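Local structure of Adp-heptose LPS heptosyltransferase II (Escherichia coli, 1PSW) at residues P103-W108 with L116-R121; Y169-F174 with V256-A261; R180-F185 with Q215-G220. The protein transfers the second heptose from ADP-heptose onto the heptosyl-Kdo2-lipid A module during assembly of the lipopolysaccharide core. All blocks are in the same frame, centred on the assembly; numbering follows the deposited sequence.

Contacts 1 and 3 are both parallel strand pairs, one in each of the two six-stranded sheets of this GT-B glycosyltransferase, with centres about 43 Å apart and on opposite sides of the chain's centre. Contact 1 lies at a sheet edge, is only partly buried, and relies on charged and amide side chains to supplement a few backbone bonds. Contact 3 is buried within its sheet and has a regular series of backbone hydrogen bonds with mostly apolar side chains. Contact 2, a helix crossing packed by aliphatic and aromatic groups, a threonine and a cysteine, belongs to the same half as contact 3: their centres are about 11 Å apart, and Leu258 and Cys171 pack on Phe219 and Met182 of contact 3, respectively.

Contact 1. Residues P103-W108 with L116-R121; sequences PHRTGW and LLNDVR
Arg121 lies against Thr106 and Trp108 of the neighbouring parallel strand. Its CB rests over one face of the Trp108 indole, displaced toward the rim and 3.5 Å from Trp108 CE3. CG comes next, near the carbonyl oxygen of Gly107, which accepts a bond from Arg121 N (3.1 Å). At chi2 (-63°) the chain bends, turning CD off an extended course. NE then meets Asp119 OD1 at 3.2 Å, with the acceptor in the guanidinium plane. NH2 reaches Asp119 OD2 at 3.1 Å, a side-on salt bridge with one nitrogen for each carboxylate oxygen, and also bonds to Tyr140 O. Over one guanidinium face sits the methyl Thr106 CG2, 3.6 Å from Arg121 NH2. Thr106 and Asp119 run side by side, and Thr106 OG1 donates to the anti lone pair of Asp119 OD2 (2.7 Å); with OD1 held by NE as well, the carboxylate is probably restrained from turning. Farther down the pair, Asn118 OD1 receives Arg105 N almost straight (2.9 Å, 170° at the hydrogen), a side chain in place of a backbone acceptor. Arg105 NE binds Leu116 O from above its carbonyl plane (2.7 Å). Strand 119-121 is the outermost strand of the first Rossmann-like sheet, next to 104-108, which pairs in turn with 83-86; Arg105 and Leu116 pack on helix 95-99.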
loop_
_atom_site.group_PDB
_atom_site.type_symbol
_atom_site.label_atom_id
_atom_site.label_comp_id
_atom_site.label_asym_id
_atom_site.label_seq_id
_atom_site.Cartn_x
_atom_site.Cartn_y
_atom_site.Cartn_z
ATOM N N PRO A 103 -6.000 -28.748 -4.025
ATOM C CA PRO A 103 -4.977 -29.689 -3.560
ATOM C C PRO A 103 -3.786 -29.105 -2.816
ATOM O O PRO A 103 -3.346 -29.663 -1.808
ATOM C CB PRO A 103 -4.559 -30.399 -4.842
ATOM C CG PRO A 103 -4.718 -29.326 -5.874
ATOM C CD PRO A 103 -6.054 -28.726 -5.498
ATOM N N HIS A 104 -3.261 -27.990 -3.313
ATOM C CA HIS A 104 -2.100 -27.348 -2.701
ATOM C C HIS A 104 -2.449 -25.992 -2.104
ATOM O O HIS A 104 -2.754 -25.044 -2.821
ATOM C CB HIS A 104 -0.998 -27.188 -3.749
ATOM C CG HIS A 104 -0.618 -28.470 -4.420
ATOM N ND1 HIS A 104 -1.522 -29.240 -5.122
ATOM C CD2 HIS A 104 0.565 -29.126 -4.488
ATOM C CE1 HIS A 104 -0.912 -30.312 -5.593
ATOM N NE2 HIS A 104 0.356 -30.268 -5.223
ATOM N N ARG A 105 -2.389 -25.913 -0.782
ATOM C CA ARG A 105 -2.705 -24.689 -0.064
ATOM C C ARG A 105 -1.504 -24.244 0.773
ATOM O O ARG A 105 -1.156 -24.887 1.763
ATOM C CB ARG A 105 -3.927 -24.929 0.819
ATOM C CG ARG A 105 -5.098 -25.547 0.054
ATOM C CD ARG A 105 -6.327 -25.733 0.934
ATOM N NE ARG A 105 -6.111 -26.710 2.004
ATOM C CZ ARG A 105 -5.868 -28.003 1.806
ATOM N NH1 ARG A 105 -5.806 -28.492 0.575
ATOM N NH2 ARG A 105 -5.689 -28.811 2.841
ATOM N N THR A 106 -0.888 -23.133 0.366
ATOM C CA THR A 106 0.309 -22.599 1.023
ATOM C C THR A 106 0.107 -21.316 1.828
ATOM O O THR A 106 -0.752 -20.497 1.510
ATOM C CB THR A 106 1.408 -22.311 -0.018
ATOM O OG1 THR A 106 1.587 -23.459 -0.857
ATOM C CG2 THR A 106 2.724 -21.975 0.676
ATOM N N GLY A 107 0.930 -21.144 2.861
ATOM C CA GLY A 107 0.855 -19.956 3.692
ATOM C C GLY A 107 1.653 -20.104 4.971
ATOM O O GLY A 107 1.974 -21.221 5.377
ATOM N N TRP A 108 1.999 -18.986 5.603
ATOM C CA TRP A 108 2.744 -19.065 6.855
ATOM C C TRP A 108 1.793 -19.618 7.908
ATOM O O TRP A 108 0.580 -19.454 7.804
ATOM C CB TRP A 108 3.269 -17.689 7.272
ATOM C CG TRP A 108 4.271 -17.141 6.303
ATOM C CD1 TRP A 108 4.039 -16.249 5.293
ATOM C CD2 TRP A 108 5.659 -17.493 6.218
ATOM N NE1 TRP A 108 5.199 -16.024 4.585
ATOM C CE2 TRP A 108 6.206 -16.775 5.131
ATOM C CE3 TRP A 108 6.496 -18.347 6.956
ATOM C CZ2 TRP A 108 7.547 -16.885 4.761
ATOM C CZ3 TRP A 108 7.836 -18.454 6.587
ATOM C CH2 TRP A 108 8.345 -17.725 5.498
ATOM N N LEU A 116 -5.961 -26.245 7.519
ATOM C CA LEU A 116 -6.346 -25.546 6.308
ATOM C C LEU A 116 -5.196 -25.421 5.318
ATOM O O LEU A 116 -5.422 -25.228 4.127
ATOM C CB LEU A 116 -6.881 -24.164 6.672
ATOM C CG LEU A 116 -7.906 -24.168 7.807
ATOM C CD1 LEU A 116 -8.460 -22.767 7.980
ATOM C CD2 LEU A 116 -9.034 -25.148 7.494
ATOM N N LEU A 117 -3.969 -25.545 5.813
ATOM C CA LEU A 117 -2.785 -25.430 4.967
ATOM C C LEU A 117 -1.937 -26.699 4.996
ATOM O O LEU A 117 -1.326 -27.020 6.016
ATOM C CB LEU A 117 -1.928 -24.243 5.429
ATOM C CG LEU A 117 -2.568 -22.851 5.405
ATOM C CD1 LEU A 117 -1.678 -21.863 6.142
ATOM C CD2 LEU A 117 -2.788 -22.407 3.967
ATOM N N ASN A 118 -1.897 -27.420 3.880
ATOM C CA ASN A 118 -1.103 -28.641 3.811
ATOM C C ASN A 118 0.345 -28.334 3.451
ATOM O O ASN A 118 1.168 -29.238 3.310
ATOM C CB ASN A 118 -1.694 -29.627 2.799
ATOM C CG ASN A 118 -2.201 -28.953 1.547
ATOM O OD1 ASN A 118 -1.561 -28.059 0.997
ATOM N ND2 ASN A 118 -3.364 -29.391 1.081
ATOM N N ASP A 119 0.649 -27.050 3.304
ATOM C CA ASP A 119 2.000 -26.609 2.984
ATOM C C ASP A 119 2.310 -25.417 3.884
ATOM O O ASP A 119 2.578 -24.310 3.413
ATOM C CB ASP A 119 2.093 -26.220 1.506
ATOM C CG ASP A 119 3.481 -25.747 1.108
ATOM O OD1 ASP A 119 4.469 -26.202 1.719
ATOM O OD2 ASP A 119 3.587 -24.931 0.170
ATOM N N VAL A 120 2.254 -25.669 5.188
ATOM C CA VAL A 120 2.509 -24.657 6.204
ATOM C C VAL A 120 3.990 -24.305 6.288
ATOM O O VAL A 120 4.853 -25.183 6.256
ATOM C CB VAL A 120 2.027 -25.147 7.591
ATOM C CG1 VAL A 120 2.731 -26.446 7.958
ATOM C CG2 VAL A 120 2.286 -24.085 8.648
ATOM N N ARG A 121 4.279 -23.013 6.388
ATOM C CA ARG A 121 5.655 -22.544 6.485
ATOM C C ARG A 121 5.853 -21.952 7.878
ATOM O O ARG A 121 5.095 -21.079 8.295
ATOM C CB ARG A 121 5.927 -21.473 5.419
ATOM C CG ARG A 121 5.524 -21.848 3.989
ATOM C CD ARG A 121 6.311 -23.039 3.464
ATOM N NE ARG A 121 5.973 -23.374 2.077
ATOM C CZ ARG A 121 6.345 -22.664 1.014
ATOM N NH1 ARG A 121 7.075 -21.565 1.162
ATOM N NH2 ARG A 121 5.995 -23.061 -0.202
#

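Contact 2. Residues Y169-F174 with V256-A261; sequences YTCNQF and VILIAA
Near Cys171 and Leu258, whose CA atoms are 6.8 Å apart, the segments 169-173 and 256-260 of two helices cross almost perpendicularly, at -106°, with 9.6 Å between their axes. This is helix packing in the second Rossmann-like domain of the GT-B fold: helix 252-260 joins sheet strands 243-245 and 264-268, while helix 164-173 precedes strand 182-186. Leu258 is the centre of the contact, and its isobutyl end divides between three neighbours. With chi1 at -69°, its CG stands anti to the carbonyl carbon, which carries it to the methyl Thr170 CG2, 3.7 Å away. The CD2 branch touches both that methyl and Cys171 SG, the latter at 4.0 Å. The CD1 branch meets the Phe174 ring obliquely, 3.9 Å from Phe174 CD2. Thr170 turns its methyl to Leu258, while its hydroxyl side faces Ile257, whose side chain it crosses at about a right angle; Thr170 OG1 and Ile257 CG2 are 3.5 Å apart. That hydroxyl does not lack a polar partner, because it bonds to Glu166 O one turn earlier in its own helix. Phe174, the first residue to leave helical geometry, has its backbone O held by Arg244 NE. Residues of contact 3 lie against the same two helices: Leu258 rests on Phe219, and both Cys171 and Ala261 touch the selenomethionine Met182. Cys171 SG also meets the methyl Ala261 CB, at 4.2 Å.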
loop_
_atom_site.group_PDB
_atom_site.type_symbol
_atom_site.label_atom_id
_atom_site.label_comp_id
_atom_site.label_asym_id
_atom_site.label_seq_id
_atom_site.Cartn_x
_atom_site.Cartn_y
_atom_site.Cartn_z
ATOM N N TYR A 169 -7.412 12.869 -17.422
ATOM C CA TYR A 169 -8.840 12.774 -17.166
ATOM C C TYR A 169 -9.190 12.787 -15.684
ATOM O O TYR A 169 -10.098 13.494 -15.251
ATOM C CB TYR A 169 -9.441 11.501 -17.772
ATOM C CG TYR A 169 -10.856 11.276 -17.281
ATOM C CD1 TYR A 169 -11.864 12.199 -17.578
ATOM C CD2 TYR A 169 -11.163 10.226 -16.411
ATOM C CE1 TYR A 169 -13.127 12.092 -17.012
ATOM C CE2 TYR A 169 -12.431 10.109 -15.841
ATOM C CZ TYR A 169 -13.405 11.052 -16.144
ATOM O OH TYR A 169 -14.658 10.985 -15.572
ATOM N N THR A 170 -8.479 11.983 -14.906
ATOM C CA THR A 170 -8.746 11.876 -13.480
ATOM C C THR A 170 -8.554 13.214 -12.763
ATOM O O THR A 170 -9.300 13.523 -11.840
ATOM C CB THR A 170 -7.888 10.744 -12.863
ATOM O OG1 THR A 170 -8.152 9.520 -13.564
ATOM C CG2 THR A 170 -8.246 10.533 -11.411
ATOM N N CYS A 171 -7.576 14.011 -13.194
ATOM C CA CYS A 171 -7.395 15.315 -12.574
ATOM C C CYS A 171 -8.636 16.172 -12.838
ATOM O O CYS A 171 -9.080 16.914 -11.958
ATOM C CB CYS A 171 -6.140 16.015 -13.101
ATOM S SG CYS A 171 -4.630 15.414 -12.283
ATOM N N ASN A 172 -9.196 16.086 -14.045
ATOM C CA ASN A 172 -10.408 16.855 -14.344
ATOM C C ASN A 172 -11.610 16.270 -13.592
ATOM O O ASN A 172 -12.495 17.003 -13.161
ATOM C CB ASN A 172 -10.718 16.874 -15.851
ATOM C CG ASN A 172 -9.761 17.747 -16.644
ATOM O OD1 ASN A 172 -9.364 18.832 -16.199
ATOM N ND2 ASN A 172 -9.405 17.289 -17.837
ATOM N N GLN A 173 -11.644 14.950 -13.450
ATOM C CA GLN A 173 -12.732 14.275 -12.748
ATOM C C GLN A 173 -12.835 14.775 -11.308
ATOM O O GLN A 173 -13.908 14.768 -10.710
ATOM C CB GLN A 173 -12.477 12.768 -12.783
ATOM C CG GLN A 173 -13.406 11.880 -11.980
ATOM C CD GLN A 173 -13.163 10.425 -12.334
ATOM O OE1 GLN A 173 -12.042 9.921 -12.202
ATOM N NE2 GLN A 173 -14.204 9.742 -12.781
ATOM N N PHE A 174 -11.714 15.220 -10.756
ATOM C CA PHE A 174 -11.716 15.716 -9.395
ATOM C C PHE A 174 -11.532 17.229 -9.294
ATOM O O PHE A 174 -11.122 17.760 -8.265
ATOM C CB PHE A 174 -10.687 14.931 -8.579
ATOM C CG PHE A 174 -11.164 13.558 -8.217
ATOM C CD1 PHE A 174 -12.021 13.382 -7.134
ATOM C CD2 PHE A 174 -10.860 12.458 -9.019
ATOM C CE1 PHE A 174 -12.571 12.132 -6.857
ATOM C CE2 PHE A 174 -11.404 11.203 -8.751
ATOM C CZ PHE A 174 -12.262 11.043 -7.673
ATOM N N VAL A 256 -4.577 5.949 -6.952
ATOM C CA VAL A 256 -3.321 5.535 -7.577
ATOM C C VAL A 256 -2.953 6.496 -8.705
ATOM O O VAL A 256 -1.818 6.950 -8.808
ATOM C CB VAL A 256 -3.434 4.125 -8.174
ATOM C CG1 VAL A 256 -2.258 3.862 -9.091
ATOM C CG2 VAL A 256 -3.470 3.085 -7.041
ATOM N N ILE A 257 -3.929 6.792 -9.556
ATOM C CA ILE A 257 -3.728 7.692 -10.685
ATOM C C ILE A 257 -3.321 9.097 -10.224
ATOM O O ILE A 257 -2.335 9.645 -10.698
ATOM C CB ILE A 257 -5.018 7.781 -11.552
ATOM C CG1 ILE A 257 -5.304 6.417 -12.201
ATOM C CG2 ILE A 257 -4.854 8.864 -12.615
ATOM C CD1 ILE A 257 -6.719 6.262 -12.742
ATOM N N LEU A 258 -4.067 9.656 -9.276
ATOM C CA LEU A 258 -3.767 11.006 -8.774
ATOM C C LEU A 258 -2.406 11.110 -8.080
ATOM O O LEU A 258 -1.705 12.113 -8.216
ATOM C CB LEU A 258 -4.879 11.481 -7.834
ATOM C CG LEU A 258 -6.216 11.752 -8.540
ATOM C CD1 LEU A 258 -7.313 12.050 -7.525
ATOM C CD2 LEU A 258 -6.061 12.919 -9.514
ATOM N N ILE A 259 -2.055 10.087 -7.312
ATOM C CA ILE A 259 -0.763 10.066 -6.652
ATOM C C ILE A 259 0.330 10.080 -7.732
ATOM O O ILE A 259 1.326 10.798 -7.620
ATOM C CB ILE A 259 -0.636 8.810 -5.742
ATOM C CG1 ILE A 259 -1.494 9.020 -4.489
ATOM C CG2 ILE A 259 0.839 8.564 -5.355
ATOM C CD1 ILE A 259 -1.631 7.795 -3.600
ATOM N N ALA A 260 0.126 9.310 -8.795
ATOM C CA ALA A 260 1.089 9.255 -9.887
ATOM C C ALA A 260 1.256 10.639 -10.527
ATOM O O ALA A 260 2.330 10.974 -11.011
ATOM C CB ALA A 260 0.616 8.246 -10.940
ATOM N N ALA A 261 0.191 11.442 -10.521
ATOM C CA ALA A 261 0.231 12.776 -11.121
ATOM C C ALA A 261 0.921 13.831 -10.253
ATOM O O ALA A 261 1.173 14.941 -10.708
ATOM C CB ALA A 261 -1.183 13.228 -11.468
#

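Contact 3. Residues R180-F185 with Q215-G220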
loop_
_atom_site.group_PDB
_atom_site.type_symbol
_atom_site.label_atom_id
_atom_site.label_comp_id
_atom_site.label_asym_id
_atom_site.label_seq_id
_atom_site.Cartn_x
_atom_site.Cartn_y
_atom_site.Cartn_z
ATOM N N ARG A 180 -0.961 24.579 -11.921
ATOM C CA ARG A 180 0.126 24.465 -10.953
ATOM C C ARG A 180 0.415 23.009 -10.598
ATOM O O ARG A 180 -0.502 22.187 -10.511
ATOM C CB ARG A 180 -0.186 25.291 -9.686
ATOM C CG ARG A 180 0.207 26.763 -9.846
ATOM C CD ARG A 180 -0.508 27.723 -8.900
ATOM N NE ARG A 180 -0.209 27.480 -7.499
ATOM C CZ ARG A 180 0.083 28.429 -6.610
ATOM N NH1 ARG A 180 0.122 29.707 -6.962
ATOM N NH2 ARG A 180 0.340 28.097 -5.352
ATOM N N PRO A 181 1.705 22.665 -10.428
ATOM C CA PRO A 181 2.121 21.302 -10.079
ATOM C C PRO A 181 1.559 20.910 -8.718
ATOM O O PRO A 181 1.368 21.763 -7.850
ATOM C CB PRO A 181 3.649 21.388 -10.096
ATOM C CG PRO A 181 3.918 22.824 -9.755
ATOM C CD PRO A 181 2.880 23.542 -10.584
HETATM N N MSE A 182 1.307 19.619 -8.530
HETATM C CA MSE A 182 0.722 19.141 -7.294
HETATM C C MSE A 182 1.630 18.358 -6.366
HETATM O O MSE A 182 2.477 17.570 -6.793
HETATM C CB MSE A 182 -0.485 18.255 -7.596
HETATM C CG MSE A 182 -1.362 18.765 -8.716
HETATM SE SE MSE A 182 -2.836 17.565 -9.079
HETATM C CE MSE A 182 -1.872 16.059 -9.726
ATOM N N ILE A 183 1.418 18.574 -5.077
ATOM C CA ILE A 183 2.139 17.851 -4.044
ATOM C C ILE A 183 1.008 17.124 -3.324
ATOM O O ILE A 183 -0.032 17.719 -3.032
ATOM C CB ILE A 183 2.844 18.802 -3.066
ATOM C CG1 ILE A 183 3.926 19.610 -3.810
ATOM C CG2 ILE A 183 3.442 17.996 -1.917
ATOM C CD1 ILE A 183 5.100 18.774 -4.300
ATOM N N GLY A 184 1.187 15.837 -3.067
ATOM C CA GLY A 184 0.149 15.100 -2.380
ATOM C C GLY A 184 0.508 14.824 -0.929
ATOM O O GLY A 184 1.662 14.550 -0.620
ATOM N N PHE A 185 -0.480 14.927 -0.038
ATOM C CA PHE A 185 -0.299 14.651 1.393
ATOM C C PHE A 185 -1.186 13.458 1.759
ATOM O O PHE A 185 -2.299 13.333 1.258
ATOM C CB PHE A 185 -0.760 15.836 2.270
ATOM C CG PHE A 185 0.136 17.053 2.233
ATOM C CD1 PHE A 185 1.306 17.066 1.489
ATOM C CD2 PHE A 185 -0.205 18.192 2.969
ATOM C CE1 PHE A 185 2.136 18.200 1.466
ATOM C CE2 PHE A 185 0.608 19.330 2.957
ATOM C CZ PHE A 185 1.783 19.330 2.203
ATOM N N GLN A 215 0.373 23.330 -5.563
ATOM C CA GLN A 215 -0.981 23.195 -5.043
ATOM C C GLN A 215 -0.909 21.889 -4.256
ATOM O O GLN A 215 -0.073 21.032 -4.548
ATOM C CB GLN A 215 -2.030 23.117 -6.157
ATOM C CG GLN A 215 -1.967 21.893 -7.055
ATOM C CD GLN A 215 -3.153 21.833 -8.001
ATOM O OE1 GLN A 215 -4.298 21.715 -7.563
ATOM N NE2 GLN A 215 -2.888 21.925 -9.302
ATOM N N VAL A 216 -1.767 21.737 -3.257
ATOM C CA VAL A 216 -1.747 20.548 -2.414
ATOM C C VAL A 216 -3.031 19.735 -2.538
ATOM O O VAL A 216 -4.120 20.283 -2.730
ATOM C CB VAL A 216 -1.514 20.961 -0.929
ATOM C CG1 VAL A 216 -1.604 19.755 -0.002
ATOM C CG2 VAL A 216 -0.150 21.629 -0.804
ATOM N N VAL A 217 -2.884 18.418 -2.456
ATOM C CA VAL A 217 -4.012 17.508 -2.527
ATOM C C VAL A 217 -3.864 16.530 -1.372
ATOM O O VAL A 217 -2.798 15.949 -1.176
ATOM C CB VAL A 217 -4.024 16.720 -3.862
ATOM C CG1 VAL A 217 -5.241 15.802 -3.917
ATOM C CG2 VAL A 217 -4.024 17.681 -5.041
ATOM N N LEU A 218 -4.941 16.350 -0.614
ATOM C CA LEU A 218 -4.944 15.458 0.548
ATOM C C LEU A 218 -5.636 14.157 0.175
ATOM O O LEU A 218 -6.770 14.178 -0.300
ATOM C CB LEU A 218 -5.698 16.121 1.710
ATOM C CG LEU A 218 -5.352 17.596 1.955
ATOM C CD1 LEU A 218 -6.289 18.219 2.988
ATOM C CD2 LEU A 218 -3.896 17.703 2.417
ATOM N N PHE A 219 -4.952 13.033 0.389
ATOM C CA PHE A 219 -5.502 11.715 0.079
ATOM C C PHE A 219 -5.774 10.949 1.364
ATOM O O PHE A 219 -5.076 11.135 2.363
ATOM C CB PHE A 219 -4.527 10.885 -0.765
ATOM C CG PHE A 219 -4.205 11.483 -2.100
ATOM C CD1 PHE A 219 -5.149 11.493 -3.118
ATOM C CD2 PHE A 219 -2.940 12.019 -2.348
ATOM C CE1 PHE A 219 -4.842 12.026 -4.366
ATOM C CE2 PHE A 219 -2.621 12.554 -3.592
ATOM C CZ PHE A 219 -3.573 12.557 -4.602
ATOM N N GLY A 220 -6.777 10.076 1.333
ATOM C CA GLY A 220 -7.103 9.290 2.511
ATOM C C GLY A 220 -8.451 8.609 2.378
ATOM O O GLY A 220 -9.108 8.717 1.344
#
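Met182 and Gln215 stand side by side on one face of a parallel strand pair, pointing the same way, with Met182 CG 3.6 Å from Gln215 NE2. Gln215 CG occupies the position between its backbone N and carbonyl carbon (chi1 65°), and the chain extends from there until the amide reaches the backbone carbonyl of Arg180. NE2 donates to Arg180 O at 2.7 Å, nearly straight and with the acceptor in the amide plane, and it also bonds to Ser177 O. An alanine here would probably leave Arg180 O and Ser177 O without this donor and open a gap beside Met182 CG. On the same face, the selenium of Met182, a selenomethionine, meets Val217 CG2 at 4.2 Å. Gly184 follows in the row, and the Phe219 ring packs close on it, with Phe219 CE2 4.0 Å from Gly184 CA. The two strands are the ends of a beta-alpha-beta unit, 182-186 to helix 199-211 to 215-218, in the second Rossmann-like sheet. Five backbone bonds join them in regular alternation, from Gln215 N to Pro181 O (2.9 Å) as far as Phe219 N to Phe185 O (2.8 Å). The opposite face, toward the connecting helix, carries Phe185. Val216 CG1 sits over its ring as a CH-pi contact, 3.7 Å from the centroid and 16° off the normal. Leu218 crosses Phe185 obliquely, CD2 lying 3.7 Å from Phe185 CB, while Phe185 itself packs on Leu205, Ala206 and Leu209 of helix 199-211.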